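Local atomic coordinates of amidohydrolase (Staphylococcus aureus, PDB entry 3NUR), a protein that probably hydrolyses carbon-nitrogen bonds of linear amides, as a putative metal-dependent amidohydrolase with a TIM-barrel fold. Residues 144-147 / 148-152; 178-181 / 182-186; 234-238 / 239-243. All coordinates share one frame; numbering follows the deposited sequence.

Interaction 1 of 3, residues 144-147 / 148-152; sequences AREF and ERCIN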
loop_
_atom_site.group_PDB
_atom_site.type_symbol
_atom_site.label_atom_id
_atom_site.label_comp_id
_atom_site.label_asym_id
_atom_site.label_seq_id
_atom_site.Cartn_x
_atom_site.Cartn_y
_atom_site.Cartn_z
ATOM N N ALA A 144 -4.396 -16.470 -3.681
ATOM C CA ALA A 144 -4.242 -16.299 -5.130
ATOM C C ALA A 144 -5.584 -16.492 -5.863
ATOM O O ALA A 144 -5.869 -15.764 -6.806
ATOM C CB ALA A 144 -3.184 -17.260 -5.675
ATOM N N ARG A 145 -6.425 -17.441 -5.410
ATOM C CA ARG A 145 -7.753 -17.666 -6.013
ATOM C C ARG A 145 -8.697 -16.495 -5.694
ATOM O O ARG A 145 -9.448 -16.053 -6.567
ATOM C CB ARG A 145 -8.366 -18.999 -5.516
ATOM C CG ARG A 145 -7.629 -20.244 -6.031
ATOM C CD ARG A 145 -8.437 -21.538 -5.867
ATOM N NE ARG A 145 -8.885 -21.749 -4.489
ATOM C CZ ARG A 145 -8.184 -22.391 -3.556
ATOM N NH1 ARG A 145 -7.002 -22.917 -3.849
ATOM N NH2 ARG A 145 -8.660 -22.509 -2.324
ATOM N N GLU A 146 -8.624 -15.955 -4.466
ATOM C CA GLU A 146 -9.435 -14.784 -4.087
ATOM C C GLU A 146 -8.981 -13.535 -4.848
ATOM O O GLU A 146 -9.802 -12.694 -5.193
ATOM C CB GLU A 146 -9.398 -14.540 -2.571
ATOM C CG GLU A 146 -10.282 -13.392 -2.081
ATOM C CD GLU A 146 -11.779 -13.472 -2.362
ATOM O OE1 GLU A 146 -12.241 -14.500 -2.913
ATOM O OE2 GLU A 146 -12.500 -12.522 -1.983
ATOM N N PHE A 147 -7.683 -13.434 -5.117
ATOM C CA PHE A 147 -7.108 -12.336 -5.899
ATOM C C PHE A 147 -7.721 -12.350 -7.308
ATOM O O PHE A 147 -8.186 -11.315 -7.793
ATOM C CB PHE A 147 -5.572 -12.502 -5.998
ATOM C CG PHE A 147 -4.734 -11.267 -6.272
ATOM C CD1 PHE A 147 -5.329 -10.068 -6.661
ATOM C CD2 PHE A 147 -3.351 -11.300 -6.122
ATOM C CE1 PHE A 147 -4.551 -8.924 -6.915
ATOM C CE2 PHE A 147 -2.575 -10.159 -6.359
ATOM C CZ PHE A 147 -3.177 -8.976 -6.763
ATOM N N GLU A 148 -7.714 -13.527 -7.953
ATOM C CA GLU A 148 -8.262 -13.734 -9.294
ATOM C C GLU A 148 -9.752 -13.391 -9.298
ATOM O O GLU A 148 -10.212 -12.728 -10.240
ATOM C CB GLU A 148 -8.008 -15.186 -9.769
ATOM C CG GLU A 148 -8.440 -15.461 -11.212
ATOM C CD GLU A 148 -9.885 -15.887 -11.437
ATOM O OE1 GLU A 148 -10.439 -16.622 -10.587
ATOM O OE2 GLU A 148 -10.456 -15.500 -12.482
ATOM N N ARG A 149 -10.497 -13.824 -8.246
ATOM C CA ARG A 149 -11.936 -13.555 -8.121
ATOM C C ARG A 149 -12.187 -12.047 -8.035
ATOM O O ARG A 149 -13.055 -11.541 -8.730
ATOM C CB ARG A 149 -12.544 -14.277 -6.907
ATOM C CG ARG A 149 -14.056 -14.149 -6.827
ATOM C CD ARG A 149 -14.617 -14.819 -5.601
ATOM N NE ARG A 149 -14.456 -14.018 -4.388
ATOM C CZ ARG A 149 -15.361 -13.165 -3.925
ATOM N NH1 ARG A 149 -15.148 -12.520 -2.792
ATOM N NH2 ARG A 149 -16.484 -12.942 -4.600
ATOM N N CYS A 150 -11.398 -11.330 -7.218
ATOM C CA CYS A 150 -11.530 -9.884 -7.061
ATOM C C CYS A 150 -11.332 -9.158 -8.373
ATOM O O CYS A 150 -12.102 -8.260 -8.696
ATOM C CB CYS A 150 -10.559 -9.377 -5.998
ATOM S SG CYS A 150 -11.068 -9.766 -4.309
ATOM N N ILE A 151 -10.301 -9.543 -9.130
ATOM C CA ILE A 151 -9.998 -8.878 -10.383
ATOM C C ILE A 151 -11.025 -9.220 -11.440
ATOM O O ILE A 151 -11.639 -8.316 -11.994
ATOM C CB ILE A 151 -8.520 -9.108 -10.838
ATOM C CG1 ILE A 151 -7.477 -8.726 -9.740
ATOM C CG2 ILE A 151 -8.204 -8.427 -12.192
ATOM C CD1 ILE A 151 -7.639 -7.434 -8.941
ATOM N N ASN A 152 -11.235 -10.516 -11.694
ATOM C CA ASN A 152 -12.138 -10.967 -12.758
ATOM C C ASN A 152 -13.644 -10.907 -12.487
ATOM O O ASN A 152 -14.403 -10.655 -13.418
ATOM C CB ASN A 152 -11.670 -12.311 -13.338
ATOM C CG ASN A 152 -10.329 -12.217 -14.039
ATOM O OD1 ASN A 152 -9.902 -11.145 -14.493
ATOM N ND2 ASN A 152 -9.620 -13.326 -14.120
#
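E146 and R149 pair one turn apart on the helix 140-152. R149 offers its NE side, and two nitrogens grip one oxygen each. NE gives a nearly straight bond to E146 OE1 (2.7 Å, 172°). NH1 reaches E146 OE2 at 2.8 Å, on the syn lone pair. The carboxylate and guanidinium planes are 34° apart, so the two-pronged bond is somewhat twisted. E146 sends CG away from its backbone N (chi1 -176°) and then bends at chi2. That bend carries the carboxylate forward along the helix to R149. Both groups are also held by helix 104-124: N115 bonds E146 OE2, and D116 forms a salt bridge with R149 NH2.

The tightly packed part lies where F147 and I151 run side by side. I151 CD1 sits at the ring edge, 4.0 Å from F147 CE1. Helix 176-185 packs on this face. F147 and C150 are buried; the C150 side chain touches N115, A133 and F156. The backbone keeps regular helix bonds, such as C150 N to E146 O at 2.9 Å and I151 N to F147 O at 3.1 Å.

E148 and N152 make the exposed side. N152 ND2 donates to E148 OE2 at 2.8 Å, meeting the oxygen's anti lone pair.

The chemistry implies a fixed ion pair. E146 is buried, and two nitrogens of R149 plus the N115 amide supply its carboxylate with donors. The nearby positive charge would probably keep E146 ionised. D116 in turn probably balances the arginine from its other end.

Interaction 2 of 3, residues 178-181 / 182-186; sequences IFKT and AENLD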
loop_
_atom_site.group_PDB
_atom_site.type_symbol
_atom_site.label_atom_id
_atom_site.label_comp_id
_atom_site.label_asym_id
_atom_site.label_seq_id
_atom_site.Cartn_x
_atom_site.Cartn_y
_atom_site.Cartn_z
ATOM N N ILE A 178 1.260 -15.598 -5.014
ATOM C CA ILE A 178 0.549 -14.318 -4.887
ATOM C C ILE A 178 1.103 -13.317 -5.915
ATOM O O ILE A 178 0.322 -12.660 -6.608
ATOM C CB ILE A 178 0.587 -13.793 -3.418
ATOM C CG1 ILE A 178 -0.165 -14.775 -2.467
ATOM C CG2 ILE A 178 0.007 -12.357 -3.326
ATOM C CD1 ILE A 178 0.069 -14.547 -0.913
ATOM N N PHE A 179 2.448 -13.232 -6.020
ATOM C CA PHE A 179 3.140 -12.330 -6.948
ATOM C C PHE A 179 2.939 -12.773 -8.392
ATOM O O PHE A 179 2.740 -11.925 -9.250
ATOM C CB PHE A 179 4.627 -12.196 -6.576
ATOM C CG PHE A 179 4.757 -11.732 -5.141
ATOM C CD1 PHE A 179 4.594 -10.386 -4.808
ATOM C CD2 PHE A 179 4.978 -12.644 -4.117
ATOM C CE1 PHE A 179 4.661 -9.964 -3.473
ATOM C CE2 PHE A 179 5.039 -12.221 -2.782
ATOM C CZ PHE A 179 4.866 -10.892 -2.468
ATOM N N LYS A 180 2.991 -14.100 -8.652
ATOM C CA LYS A 180 2.759 -14.687 -9.972
ATOM C C LYS A 180 1.350 -14.307 -10.437
ATOM O O LYS A 180 1.175 -13.906 -11.581
ATOM C CB LYS A 180 2.883 -16.217 -9.886
ATOM C CG LYS A 180 2.770 -16.924 -11.237
ATOM C CD LYS A 180 3.026 -18.422 -11.063
ATOM C CE LYS A 180 3.389 -19.081 -12.364
ATOM N NZ LYS A 180 3.850 -20.479 -12.150
ATOM N N THR A 181 0.369 -14.384 -9.527
ATOM C CA THR A 181 -1.030 -14.064 -9.805
ATOM C C THR A 181 -1.192 -12.594 -10.169
ATOM O O THR A 181 -1.809 -12.290 -11.185
ATOM C CB THR A 181 -1.928 -14.559 -8.665
ATOM O OG1 THR A 181 -1.770 -15.975 -8.567
ATOM C CG2 THR A 181 -3.379 -14.243 -8.894
ATOM N N ALA A 182 -0.591 -11.686 -9.367
ATOM C CA ALA A 182 -0.622 -10.252 -9.644
ATOM C C ALA A 182 -0.045 -9.944 -11.040
ATOM O O ALA A 182 -0.679 -9.206 -11.791
ATOM C CB ALA A 182 0.145 -9.485 -8.570
ATOM N N GLU A 183 1.102 -10.546 -11.415
ATOM C CA GLU A 183 1.672 -10.279 -12.743
ATOM C C GLU A 183 0.737 -10.776 -13.862
ATOM O O GLU A 183 0.470 -10.039 -14.816
ATOM C CB GLU A 183 3.072 -10.880 -12.887
ATOM C CG GLU A 183 3.810 -10.298 -14.090
ATOM C CD GLU A 183 4.960 -11.096 -14.671
ATOM O OE1 GLU A 183 4.913 -12.346 -14.629
ATOM O OE2 GLU A 183 5.903 -10.462 -15.197
ATOM N N ASN A 184 0.200 -12.002 -13.700
ATOM C CA ASN A 184 -0.740 -12.625 -14.642
ATOM C C ASN A 184 -1.978 -11.754 -14.839
ATOM O O ASN A 184 -2.443 -11.613 -15.969
ATOM C CB ASN A 184 -1.151 -14.016 -14.157
ATOM C CG ASN A 184 -0.173 -15.122 -14.504
ATOM O OD1 ASN A 184 0.810 -14.930 -15.235
ATOM N ND2 ASN A 184 -0.426 -16.326 -13.993
ATOM N N LEU A 185 -2.488 -11.149 -13.748
ATOM C CA LEU A 185 -3.667 -10.285 -13.796
ATOM C C LEU A 185 -3.339 -8.840 -14.214
ATOM O O LEU A 185 -4.270 -8.064 -14.456
ATOM C CB LEU A 185 -4.394 -10.301 -12.449
ATOM C CG LEU A 185 -4.967 -11.645 -11.975
ATOM C CD1 LEU A 185 -5.304 -11.588 -10.486
ATOM C CD2 LEU A 185 -6.173 -12.062 -12.796
ATOM N N ASP A 186 -2.024 -8.488 -14.317
ATOM C CA ASP A 186 -1.537 -7.145 -14.689
ATOM C C ASP A 186 -2.030 -6.062 -13.705
ATOM O O ASP A 186 -2.496 -4.982 -14.100
ATOM C CB ASP A 186 -1.885 -6.800 -16.153
ATOM C CG ASP A 186 -1.017 -5.724 -16.767
ATOM O OD1 ASP A 186 0.166 -5.598 -16.356
ATOM O OD2 ASP A 186 -1.496 -5.040 -17.693
#
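T181 and L185 meet one turn apart, near the C-terminal end of the helix 176-185. Apolar contact comes first. The two side chains lie side by side and point the same way. T181 CG2 touches L185 CD1 at 3.6 Å. With chi1 at -60°, CG2 lies anti to the backbone N and meets the leucine, while OG1 lies beside that N and bonds I177 O. Thus one small side chain serves both a polar and an apolar neighbour. L185 CG also lies 3.3 Å from T181 O. Helix 140-152 packs on this face. A182 and F179 reach I189 of the next strand.

Backbone hydrogen bonds form the second group. A182 N bonds I178 O, and E183 N bonds F179 O. N184 N reaches K180 O at 3.0 Å. The last of the four, L185 N to T181 O, measures 2.9 Å.

Polar side chains form the third group. The exposed N184 sets its amide over the previous turn, where CG makes a van der Waals approach to K180 O at 3.4 Å. E183 OE2 accepts from the backbone N of K246.

D186 then leaves the helix with positive phi (59°). The helix end is a Schellman motif, with two bonds back into the last turn; one is D186 N to E183 O, 3.0 Å. It ends the helix of the beta-alpha-beta unit 159-162, 176-185 and 189-192, a repeating element of the TIM barrel.

Interaction 3 of 3, residues 234-238 / 239-243; sequences HLVLS and GIFDR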
loop_
_atom_site.group_PDB
_atom_site.type_symbol
_atom_site.label_atom_id
_atom_site.label_comp_id
_atom_site.label_asym_id
_atom_site.label_seq_id
_atom_site.Cartn_x
_atom_site.Cartn_y
_atom_site.Cartn_z
ATOM N N HIS A 234 13.317 -7.385 0.986
ATOM C CA HIS A 234 13.330 -8.854 0.917
ATOM C C HIS A 234 12.755 -9.319 -0.433
ATOM O O HIS A 234 13.293 -10.229 -1.060
ATOM C CB HIS A 234 12.455 -9.442 2.041
ATOM C CG HIS A 234 13.207 -9.748 3.290
ATOM N ND1 HIS A 234 13.514 -11.054 3.639
ATOM C CD2 HIS A 234 13.656 -8.915 4.259
ATOM C CE1 HIS A 234 14.150 -10.979 4.798
ATOM N NE2 HIS A 234 14.270 -9.710 5.210
ATOM N N LEU A 235 11.657 -8.685 -0.868
ATOM C CA LEU A 235 10.980 -9.047 -2.116
ATOM C C LEU A 235 11.891 -8.849 -3.324
ATOM O O LEU A 235 12.004 -9.731 -4.164
ATOM C CB LEU A 235 9.658 -8.275 -2.272
ATOM C CG LEU A 235 8.628 -8.412 -1.115
ATOM C CD1 LEU A 235 7.329 -7.671 -1.454
ATOM C CD2 LEU A 235 8.301 -9.871 -0.808
ATOM N N VAL A 236 12.629 -7.748 -3.345
ATOM C CA VAL A 236 13.580 -7.452 -4.410
ATOM C C VAL A 236 14.748 -8.448 -4.378
ATOM O O VAL A 236 15.066 -9.023 -5.412
ATOM C CB VAL A 236 14.056 -5.977 -4.325
ATOM C CG1 VAL A 236 15.269 -5.720 -5.220
ATOM C CG2 VAL A 236 12.917 -5.013 -4.655
ATOM N N LEU A 237 15.404 -8.607 -3.213
ATOM C CA LEU A 237 16.566 -9.494 -3.047
ATOM C C LEU A 237 16.281 -10.960 -3.359
ATOM O O LEU A 237 17.187 -11.664 -3.814
ATOM C CB LEU A 237 17.208 -9.344 -1.644
ATOM C CG LEU A 237 17.707 -7.946 -1.257
ATOM C CD1 LEU A 237 18.269 -7.948 0.156
ATOM C CD2 LEU A 237 18.742 -7.401 -2.267
ATOM N N SER A 238 15.025 -11.400 -3.151
ATOM C CA SER A 238 14.608 -12.787 -3.443
ATOM C C SER A 238 14.406 -13.064 -4.959
ATOM O O SER A 238 14.152 -14.213 -5.336
ATOM C CB SER A 238 13.346 -13.156 -2.673
ATOM O OG SER A 238 12.187 -12.562 -3.236
ATOM N N GLY A 239 14.481 -12.016 -5.789
ATOM C CA GLY A 239 14.338 -12.135 -7.241
ATOM C C GLY A 239 12.936 -12.193 -7.814
ATOM O O GLY A 239 12.762 -12.570 -8.984
ATOM N N ILE A 240 11.928 -11.754 -7.034
ATOM C CA ILE A 240 10.520 -11.739 -7.466
ATOM C C ILE A 240 10.370 -10.940 -8.788
ATOM O O ILE A 240 9.653 -11.371 -9.694
ATOM C CB ILE A 240 9.615 -11.160 -6.329
ATOM C CG1 ILE A 240 9.295 -12.260 -5.269
ATOM C CG2 ILE A 240 8.315 -10.506 -6.889
ATOM C CD1 ILE A 240 8.622 -11.749 -4.009
ATOM N N PHE A 241 11.071 -9.806 -8.893
ATOM C CA PHE A 241 10.974 -8.955 -10.071
ATOM C C PHE A 241 11.800 -9.425 -11.279
ATOM O O PHE A 241 11.654 -8.864 -12.358
ATOM C CB PHE A 241 11.199 -7.484 -9.717
ATOM C CG PHE A 241 10.303 -7.016 -8.594
ATOM C CD1 PHE A 241 9.012 -6.567 -8.853
ATOM C CD2 PHE A 241 10.752 -7.022 -7.274
ATOM C CE1 PHE A 241 8.183 -6.138 -7.808
ATOM C CE2 PHE A 241 9.919 -6.614 -6.232
ATOM C CZ PHE A 241 8.643 -6.171 -6.504
ATOM N N ASP A 242 12.615 -10.471 -11.102
ATOM C CA ASP A 242 13.326 -11.124 -12.199
ATOM C C ASP A 242 12.403 -12.232 -12.730
ATOM O O ASP A 242 12.280 -12.374 -13.943
ATOM C CB ASP A 242 14.671 -11.690 -11.733
ATOM C CG ASP A 242 15.760 -10.642 -11.620
ATOM O OD1 ASP A 242 15.511 -9.478 -12.005
ATOM O OD2 ASP A 242 16.847 -10.974 -11.109
ATOM N N ARG A 243 11.706 -12.963 -11.816
ATOM C CA ARG A 243 10.732 -13.998 -12.165
ATOM C C ARG A 243 9.499 -13.358 -12.809
ATOM O O ARG A 243 8.971 -13.900 -13.792
ATOM C CB ARG A 243 10.294 -14.796 -10.914
ATOM C CG ARG A 243 11.309 -15.831 -10.482
ATOM C CD ARG A 243 10.792 -16.823 -9.438
ATOM N NE ARG A 243 10.430 -16.213 -8.149
ATOM C CZ ARG A 243 11.296 -15.734 -7.251
ATOM N NH1 ARG A 243 12.596 -15.709 -7.516
ATOM N NH2 ARG A 243 10.864 -15.241 -6.102
HETATM O O HOH W 1 13.842 -8.859 -7.826
#
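L235 and I240 form the apolar centre, their side chains crossing at a slant. L235 CD2 lies 3.7 Å from I240 CD1. Next to them V236 meets F241 at about a right angle. V236 CG2 comes within 3.7 Å of F241 CE2, approaching the ring obliquely. I240 CG2 sits over the centre of the same ring. M249 of the barrel strand 249-251 touches both L235 and F241.

G239 makes the turn between the helices 223-237 and 240-243. It has positive phi (82°), closes a Schellman motif and is also the N-cap of the second helix. G239 N bonds V236 O at 3.1 Å, from above the carbonyl plane. Its own O accepts from D242 N and R243 N. A water bridges the two sides, donating to V236 O at 2.7 Å and accepting from F241 N.

Further out, S238 OG donates to L235 O at 3.0 Å. Its chi1 of 75° turns the hydroxyl back over the preceding helix turn. At the polar edge R243 bends at chi3 and brings NH1 to S238 O (3.1 Å, 164°). The oxygen lies in the guanidinium plane, while R243 NE pairs with D176.

The three contacts follow one another along the chain. Interactions 1 and 2 are neighbours, with centres 10 Å apart. Helix 140-152 lies against helix 176-185: F147 CE2 is 3.6 Å from A182 CB, and I151 CG1 is 3.7 Å from L185 CD1. Interactions 2 and 3 have centres 14 Å apart and meet through F179, whose CD2 is 3.8 Å from I240 CD1. Interactions 1 and 3 do not touch; their nearest atoms are about 11 Å apart. Interaction 2 therefore bridges the other two. None of the three includes a calcium ligand. That site is formed by E28, H30, H192 and D316; H192 ends the strand that follows interaction 2.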